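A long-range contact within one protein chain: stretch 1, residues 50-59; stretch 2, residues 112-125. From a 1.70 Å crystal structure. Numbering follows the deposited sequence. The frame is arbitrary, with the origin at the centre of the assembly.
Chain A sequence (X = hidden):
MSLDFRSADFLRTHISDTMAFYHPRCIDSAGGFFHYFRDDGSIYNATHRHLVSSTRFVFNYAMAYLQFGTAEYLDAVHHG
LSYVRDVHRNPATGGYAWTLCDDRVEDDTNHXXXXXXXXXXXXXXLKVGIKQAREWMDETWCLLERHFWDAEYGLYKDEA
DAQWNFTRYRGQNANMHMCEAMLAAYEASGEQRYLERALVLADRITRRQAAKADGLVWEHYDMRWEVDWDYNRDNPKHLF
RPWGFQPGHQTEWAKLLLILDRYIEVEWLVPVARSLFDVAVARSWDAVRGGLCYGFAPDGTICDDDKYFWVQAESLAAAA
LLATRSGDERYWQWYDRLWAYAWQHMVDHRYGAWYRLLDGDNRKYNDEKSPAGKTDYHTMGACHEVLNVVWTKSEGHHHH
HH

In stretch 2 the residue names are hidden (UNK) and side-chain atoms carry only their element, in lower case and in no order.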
ATOM      1  N   HIS A  50       9.230  -6.408 -11.120  1.00 20.44           N
ATOM      2  CA  HIS A  50       9.206  -5.160 -10.429  1.00 20.20           C
ATOM      3  C   HIS A  50       9.359  -5.385  -8.935  1.00 19.32           C
ATOM      4  O   HIS A  50       8.663  -6.237  -8.329  1.00 18.96           O
ATOM      5  CB  HIS A  50       7.875  -4.425 -10.691  1.00 20.46           C
ATOM      6  CG  HIS A  50       7.940  -2.958 -10.416  1.00 19.94           C
ATOM      7  ND1 HIS A  50       8.133  -2.429  -9.146  1.00 20.85           N
ATOM      8  CD2 HIS A  50       7.909  -1.905 -11.265  1.00 20.61           C
ATOM      9  CE1 HIS A  50       8.136  -1.104  -9.224  1.00 22.97           C
ATOM     10  NE2 HIS A  50       8.022  -0.760 -10.504  1.00 22.48           N
ATOM     11  N   LEU A  51      10.210  -4.565  -8.327  1.00 18.58           N
ATOM     12  CA  LEU A  51      10.449  -4.690  -6.887  1.00 18.17           C
ATOM     13  C   LEU A  51       9.165  -4.602  -6.083  1.00 17.23           C
ATOM     14  O   LEU A  51       9.037  -5.320  -5.107  1.00 18.75           O
ATOM     15  CB  LEU A  51      11.442  -3.618  -6.405  1.00 17.06           C
ATOM     16  CG  LEU A  51      11.847  -3.649  -4.950  1.00 19.41           C
ATOM     17  CD1 LEU A  51      12.593  -4.947  -4.584  1.00 18.18           C
ATOM     18  CD2 LEU A  51      12.698  -2.386  -4.668  1.00 18.02           C
ATOM     19  N   VAL A  52       8.232  -3.727  -6.457  1.00 16.60           N
ATOM     20  CA  VAL A  52       6.981  -3.548  -5.687  1.00 15.98           C
ATOM     21  C   VAL A  52       6.146  -4.864  -5.728  1.00 16.11           C
ATOM     22  O   VAL A  52       5.569  -5.231  -4.710  1.00 17.65           O
ATOM     23  CB  VAL A  52       6.170  -2.250  -6.140  1.00 15.98           C
ATOM     24  CG1 VAL A  52       4.767  -2.155  -5.431  1.00 15.56           C
ATOM     25  CG2 VAL A  52       6.994  -0.955  -5.815  1.00 14.52           C
ATOM     26  N   SER A  53       6.068  -5.547  -6.862  1.00 16.84           N
ATOM     27  CA  SER A  53       5.402  -6.881  -6.882  1.00 16.94           C
ATOM     28  C   SER A  53       6.155  -7.967  -6.096  1.00 17.78           C
ATOM     29  O   SER A  53       5.540  -8.756  -5.321  1.00 17.00           O
ATOM     30  CB  SER A  53       5.072  -7.335  -8.307  1.00 18.34           C
ATOM     31  OG  SER A  53       3.939  -6.637  -8.769  1.00 20.77           O
ATOM     32  N   SER A  54       7.470  -8.037  -6.283  1.00 17.35           N
ATOM     33  CA  SER A  54       8.291  -9.039  -5.580  1.00 17.32           C
ATOM     34  C   SER A  54       8.077  -8.958  -4.059  1.00 17.42           C
ATOM     35  O   SER A  54       7.951  -9.979  -3.371  1.00 17.93           O
ATOM     36  CB  SER A  54       9.800  -8.871  -5.883  1.00 16.89           C
ATOM     37  OG  SER A  54      10.105  -9.195  -7.228  1.00 18.36           O
ATOM     38  N   THR A  55       8.048  -7.755  -3.526  1.00 17.33           N
ATOM     39  CA  THR A  55       7.821  -7.559  -2.085  1.00 16.47           C
ATOM     40  C   THR A  55       6.350  -7.748  -1.667  1.00 17.69           C
ATOM     41  O   THR A  55       6.066  -8.359  -0.623  1.00 16.62           O
ATOM     42  CB  THR A  55       8.359  -6.191  -1.662  1.00 17.07           C
ATOM     43  OG1 THR A  55       7.772  -5.162  -2.477  1.00 16.21           O
ATOM     44  CG2 THR A  55       9.887  -6.145  -1.760  1.00 16.31           C
ATOM     45  N   ARG A  56       5.412  -7.213  -2.449  1.00 16.59           N
ATOM     46  CA  ARG A  56       3.998  -7.319  -2.089  1.00 16.87           C
ATOM     47  C   ARG A  56       3.538  -8.771  -2.067  1.00 16.67           C
ATOM     48  O   ARG A  56       2.706  -9.140  -1.249  1.00 16.36           O
ATOM     49  CB  ARG A  56       3.120  -6.477  -3.026  1.00 17.30           C
ATOM     50  CG  ARG A  56       3.140  -4.987  -2.642  1.00 16.28           C
ATOM     51  CD  ARG A  56       2.317  -4.165  -3.600  1.00 17.55           C
ATOM     52  NE  ARG A  56       2.382  -2.740  -3.268  1.00 15.99           N
ATOM     53  CZ  ARG A  56       1.667  -1.800  -3.898  1.00 19.24           C
ATOM     54  NH1 ARG A  56       0.784  -2.146  -4.822  1.00 19.99           N
ATOM     55  NH2 ARG A  56       1.783  -0.520  -3.542  1.00 22.63           N
ATOM     56  N   PHE A  57       4.049  -9.600  -2.980  1.00 17.65           N
ATOM     57  CA  PHE A  57       3.674 -11.030  -2.951  1.00 17.55           C
ATOM     58  C   PHE A  57       4.170 -11.736  -1.680  1.00 18.43           C
ATOM     59  O   PHE A  57       3.534 -12.651  -1.203  1.00 19.39           O
ATOM     60  CB  PHE A  57       4.212 -11.788  -4.142  1.00 16.78           C
ATOM     61  CG  PHE A  57       3.294 -11.817  -5.332  1.00 18.70           C
ATOM     62  CD1 PHE A  57       2.059 -12.453  -5.267  1.00 18.49           C
ATOM     63  CD2 PHE A  57       3.705 -11.279  -6.542  1.00 20.39           C
ATOM     64  CE1 PHE A  57       1.224 -12.495  -6.389  1.00 20.79           C
ATOM     65  CE2 PHE A  57       2.872 -11.327  -7.674  1.00 19.03           C
ATOM     66  CZ  PHE A  57       1.635 -11.942  -7.579  1.00 19.62           C
ATOM     67  N   VAL A  58       5.308 -11.318  -1.126  1.00 18.08           N
ATOM     68  CA  VAL A  58       5.726 -11.837   0.191  1.00 18.43           C
ATOM     69  C   VAL A  58       4.699 -11.479   1.265  1.00 18.31           C
ATOM     70  O   VAL A  58       4.324 -12.317   2.075  1.00 18.78           O
ATOM     71  CB  VAL A  58       7.094 -11.281   0.581  1.00 17.80           C
ATOM     72  CG1 VAL A  58       7.458 -11.558   2.071  1.00 19.67           C
ATOM     73  CG2 VAL A  58       8.154 -11.829  -0.319  1.00 18.28           C
ATOM     74  N   PHE A  59       4.208 -10.240   1.275  1.00 18.37           N
ATOM     75  CA  PHE A  59       3.117  -9.849   2.178  1.00 18.74           C
ATOM     76  C   PHE A  59       1.872 -10.753   1.986  1.00 18.46           C
ATOM     77  O   PHE A  59       1.334 -11.247   2.977  1.00 19.10           O
ATOM     78  CB  PHE A  59       2.778  -8.339   1.998  1.00 18.77           C
ATOM     79  CG  PHE A  59       1.552  -7.883   2.703  1.00 17.01           C
ATOM     80  CD1 PHE A  59       1.654  -7.221   3.912  1.00 19.05           C
ATOM     81  CD2 PHE A  59       0.289  -8.057   2.130  1.00 18.70           C
ATOM     82  CE1 PHE A  59       0.521  -6.749   4.567  1.00 19.41           C
ATOM     83  CE2 PHE A  59      -0.878  -7.597   2.801  1.00 20.82           C
ATOM     84  CZ  PHE A  59      -0.741  -6.935   4.017  1.00 20.95           C
ATOM     85  N   UNK A 112      13.032   5.144  -2.392  1.00 18.05           N
ATOM     86  CA  UNK A 112      12.558   4.991  -1.017  1.00 17.97           C
ATOM     87  C   UNK A 112      11.256   4.183  -0.981  1.00 18.15           C
ATOM     88  O   UNK A 112      11.035   3.412  -0.047  1.00 18.46           O
ATOM     89  s   UNK A 112      12.109   6.179   1.382  1.00 23.41           S
ATOM     90  c   UNK A 112      12.320   6.358  -0.404  1.00 18.86           C
ATOM     91  N   UNK A 113      10.389   4.391  -1.978  1.00 17.45           N
ATOM     92  CA  UNK A 113       9.144   3.633  -2.079  1.00 18.03           C
ATOM     93  C   UNK A 113       9.434   2.123  -2.068  1.00 17.74           C
ATOM     94  O   UNK A 113       8.763   1.349  -1.368  1.00 17.96           O
ATOM     95  c   UNK A 113       7.016   3.556  -3.515  1.00 17.55           C
ATOM     96  c   UNK A 113       4.634   3.908  -3.471  1.00 20.06           C
ATOM     97  c   UNK A 113       6.798   2.200  -3.866  1.00 18.20           C
ATOM     98  c   UNK A 113       5.546   1.728  -4.006  1.00 18.58           C
ATOM     99  o   UNK A 113       3.177   2.110  -3.959  1.00 23.68           O
ATOM    100  c   UNK A 113       8.422   4.076  -3.357  1.00 18.93           C
ATOM    101  c   UNK A 113       4.463   2.572  -3.809  1.00 18.98           C
ATOM    102  c   UNK A 113       5.902   4.387  -3.320  1.00 22.67           C
ATOM    103  N   UNK A 114      10.453   1.731  -2.827  1.00 17.86           N
ATOM    104  CA  UNK A 114      10.991   0.360  -2.858  1.00 18.15           C
ATOM    105  C   UNK A 114      11.443  -0.161  -1.521  1.00 18.65           C
ATOM    106  O   UNK A 114      11.020  -1.239  -1.078  1.00 19.46           O
ATOM    107  N   UNK A 115      12.251   0.621  -0.819  1.00 18.51           N
ATOM    108  CA  UNK A 115      12.703   0.230   0.507  1.00 18.55           C
ATOM    109  C   UNK A 115      11.582   0.090   1.559  1.00 18.16           C
ATOM    110  O   UNK A 115      11.727  -0.699   2.491  1.00 18.50           O
ATOM    111  c   UNK A 115      13.784   1.198   1.002  1.00 19.39           C
ATOM    112  c   UNK A 115      15.697  -0.233   0.383  1.00 23.68           C
ATOM    113  c   UNK A 115      15.929   2.284   0.465  1.00 23.00           C
ATOM    114  c   UNK A 115      15.030   1.114   0.120  1.00 20.74           C
ATOM    115  N   UNK A 116      10.497   0.885   1.462  1.00 16.46           N
ATOM    116  CA  UNK A 116       9.342   0.721   2.353  1.00 15.97           C
ATOM    117  C   UNK A 116       8.801  -0.707   2.166  1.00 15.54           C
ATOM    118  O   UNK A 116       8.590  -1.445   3.157  1.00 16.34           O
ATOM    119  c   UNK A 116       8.282   1.730   2.039  1.00 14.33           C
ATOM    120  N   UNK A 117       8.630  -1.088   0.907  1.00 15.84           N
ATOM    121  CA  UNK A 117       8.147  -2.434   0.568  1.00 15.66           C
ATOM    122  C   UNK A 117       9.093  -3.558   0.940  1.00 15.77           C
ATOM    123  O   UNK A 117       8.671  -4.577   1.449  1.00 16.49           O
ATOM    124  c   UNK A 117       5.890  -0.584  -1.099  1.00 15.78           C
ATOM    125  c   UNK A 117       3.806  -2.169  -0.223  1.00 18.30           C
ATOM    126  c   UNK A 117       4.592  -0.056  -0.977  1.00 15.99           C
ATOM    127  c   UNK A 117       5.056  -2.706  -0.340  1.00 16.31           C
ATOM    128  c   UNK A 117       7.516  -2.503  -0.815  1.00 15.73           C
ATOM    129  c   UNK A 117       3.557  -0.839  -0.532  1.00 18.11           C
ATOM    130  c   UNK A 117       6.141  -1.941  -0.814  1.00 16.70           C
ATOM    131  N   UNK A 118      10.379  -3.331   0.801  1.00 15.31           N
ATOM    132  CA  UNK A 118      11.370  -4.276   1.309  1.00 15.75           C
ATOM    133  C   UNK A 118      11.271  -4.435   2.827  1.00 16.41           C
ATOM    134  O   UNK A 118      11.249  -5.584   3.330  1.00 17.54           O
ATOM    135  c   UNK A 118      12.772  -3.827   0.863  1.00 15.36           C
ATOM    136  c   UNK A 118      12.973  -4.007  -0.710  1.00 17.30           C
ATOM    137  c   UNK A 118      13.883  -4.609   1.653  1.00 15.05           C
ATOM    138  N   UNK A 119      11.172  -3.310   3.574  1.00 16.04           N
ATOM    139  CA  UNK A 119      10.993  -3.333   5.057  1.00 15.81           C
ATOM    140  C   UNK A 119       9.728  -4.111   5.444  1.00 16.33           C
ATOM    141  O   UNK A 119       9.736  -4.957   6.350  1.00 17.71           O
ATOM    142  s   UNK A 119      12.341  -2.757   8.103  1.00 13.54           S
ATOM    143  c   UNK A 119      10.888  -1.959   7.190  1.00 15.03           C
ATOM    144  c   UNK A 119      11.019  -1.940   5.685  1.00 16.70           C
ATOM    145  c   UNK A 119      13.291  -1.234   8.460  1.00 23.81           C
ATOM    146  N   UNK A 120       8.648  -3.877   4.710  1.00 15.72           N
ATOM    147  CA  UNK A 120       7.419  -4.599   4.937  1.00 16.78           C
ATOM    148  C   UNK A 120       7.597  -6.103   4.676  1.00 17.25           C
ATOM    149  O   UNK A 120       7.140  -6.923   5.516  1.00 17.64           O
ATOM    150  c   UNK A 120       4.364  -4.435   5.637  1.00 18.01           C
ATOM    151  c   UNK A 120       6.306  -4.038   4.042  1.00 16.11           C
ATOM    152  c   UNK A 120       3.931  -4.253   3.145  1.00 18.87           C
ATOM    153  c   UNK A 120       4.940  -4.709   4.227  1.00 19.63           C
ATOM    154  N   UNK A 121       8.255  -6.474   3.571  1.00 16.84           N
ATOM    155  CA  UNK A 121       8.462  -7.901   3.254  1.00 16.61           C
ATOM    156  C   UNK A 121       9.301  -8.567   4.376  1.00 17.97           C
ATOM    157  O   UNK A 121       9.031  -9.702   4.819  1.00 16.73           O
ATOM    158  c   UNK A 121       9.128  -8.101   1.888  1.00 17.72           C
ATOM    159  N   UNK A 122      10.351  -7.890   4.817  1.00 16.78           N
ATOM    160  CA  UNK A 122      11.201  -8.481   5.875  1.00 17.81           C
ATOM    161  C   UNK A 122      10.436  -8.592   7.203  1.00 18.53           C
ATOM    162  O   UNK A 122      10.620  -9.585   7.943  1.00 19.70           O
ATOM    163  c   UNK A 122      14.439  -6.720   4.737  1.00 19.06           C
ATOM    164  c   UNK A 122      14.402  -8.821   2.921  1.00 22.15           C
ATOM    165  o   UNK A 122      16.261  -7.890   1.760  1.00 22.80           O
ATOM    166  c   UNK A 122      13.476  -7.724   4.897  1.00 18.85           C
ATOM    167  c   UNK A 122      12.492  -7.669   6.055  1.00 17.99           C
ATOM    168  c   UNK A 122      13.512  -8.795   3.980  1.00 20.67           C
ATOM    169  c   UNK A 122      15.377  -6.781   3.696  1.00 18.48           C
ATOM    170  c   UNK A 122      15.361  -7.839   2.803  1.00 20.42           C
ATOM    171  N   UNK A 123       9.582  -7.609   7.516  1.00 17.17           N
ATOM    172  CA  UNK A 123       8.772  -7.653   8.756  1.00 18.03           C
ATOM    173  C   UNK A 123       7.804  -8.844   8.693  1.00 19.01           C
ATOM    174  O   UNK A 123       7.646  -9.584   9.679  1.00 19.01           O
ATOM    175  o   UNK A 123       8.887  -5.325   9.050  1.00 19.41           O
ATOM    176  c   UNK A 123       7.978  -6.365   8.936  1.00 18.95           C
ATOM    177  N   UNK A 124       7.207  -9.041   7.521  1.00 18.50           N
ATOM    178  CA  UNK A 124       6.390 -10.235   7.289  1.00 20.08           C
ATOM    179  C   UNK A 124       7.188 -11.529   7.483  1.00 20.11           C
ATOM    180  O   UNK A 124       6.667 -12.479   8.115  1.00 20.12           O
ATOM    181  c   UNK A 124       5.774 -10.230   5.899  1.00 20.33           C
ATOM    182  s   UNK A 124       4.471  -9.016   5.728  1.00 23.93           S
ATOM    183  N   UNK A 125       8.417 -11.578   6.971  1.00 20.35           N
ATOM    184  CA  UNK A 125       9.299 -12.723   7.173  1.00 20.12           C
ATOM    185  C   UNK A 125       9.522 -13.044   8.644  1.00 21.05           C
ATOM    186  O   UNK A 125       9.475 -14.231   9.040  1.00 22.03           O
TER

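Position 112 carries one carbon and then one sulfur, and nothing of stretch 1 lies within reach: Cys112. Position 113 has one carbon leading to a six-carbon ring that bears an oxygen, and it touches Val52 and Arg56: Tyr113. Its CE2 lies 3.5 Å from Val52 CG2, near the ring plane, and its OH is 3.0 Å from Arg56 NH2, at an angle too poor for a hydrogen bond.

Position 114 has no side-chain atoms, and its backbone touches Leu51: Gly114. Its CA packs 3.7 Å from Leu51 CD2, and an ideal CB would fall 2.9 Å from that same CD2, a clash; the bare backbone leaves room for the leucine. Position 115 shows four carbons forked at the second, pointing away from stretch 1: Leu115. Position 116, with a single carbon out of reach, is Ala116.

At position 117 one carbon precedes a six-carbon ring without oxygen, in contact with Thr55 and Arg56: Phe117. Its CB is 3.1 Å from Thr55 OG1, while Arg56 NE lies over one ring face, 3.4 Å from CE1. Arg56 CZ stands 4.5 Å from the ring centroid, 33° off the normal, an off-centre cation-pi contact.

Position 118 has one carbon carrying two more and touches Leu51 and Thr55: Val118. Its CG2 meets Leu51 CD1 at 4.0 Å and Thr55 CG2 at 3.9 Å. Position 119 is an unbranched chain of two carbons, sulfur and carbon, directed away: Met119. The four carbons at position 120, forked at the second and touching Phe59, define Leu120, whose CD2 is 3.8 Å from Phe59 CD1.

Position 121 has one carbon, which touches Thr55 and Val58, so it is Ala121; that CB lies 3.8 Å from Val58 CG1 and 4.1 Å from Thr55 CB. Position 122 bears a six-carbon ring with an oxygen, starts away from stretch 1 and makes no contact: Tyr122. One carbon and one oxygen at position 123 give Ser123, whose OG donates to Met119 O within its own helix (2.9 Å). Carbon then sulfur at position 124, touching Val58 and Phe59, is Cys124, with SG 3.8 Å from Phe59 CD1 and oblique to that ring. Position 125 lacks side-chain atoms: Gly125.

The two helices run in nearly the same direction, 24° apart, with axes approaching to 8.4 Å. The backbones come close at two places: the CA atoms of Thr55 and Ala121 are 5.4 Å apart, and those of Val52 and Gly114 6.3 Å. At Gly114 a CB would clash with Leu51 CD2. No hydrogen bond crosses the interface. Apolar packing and the arginine over an aromatic face make up the contact, which buries 620 Å² over both sides.

Stretch 2 (112-125) CYGLAFVMLAYSCG
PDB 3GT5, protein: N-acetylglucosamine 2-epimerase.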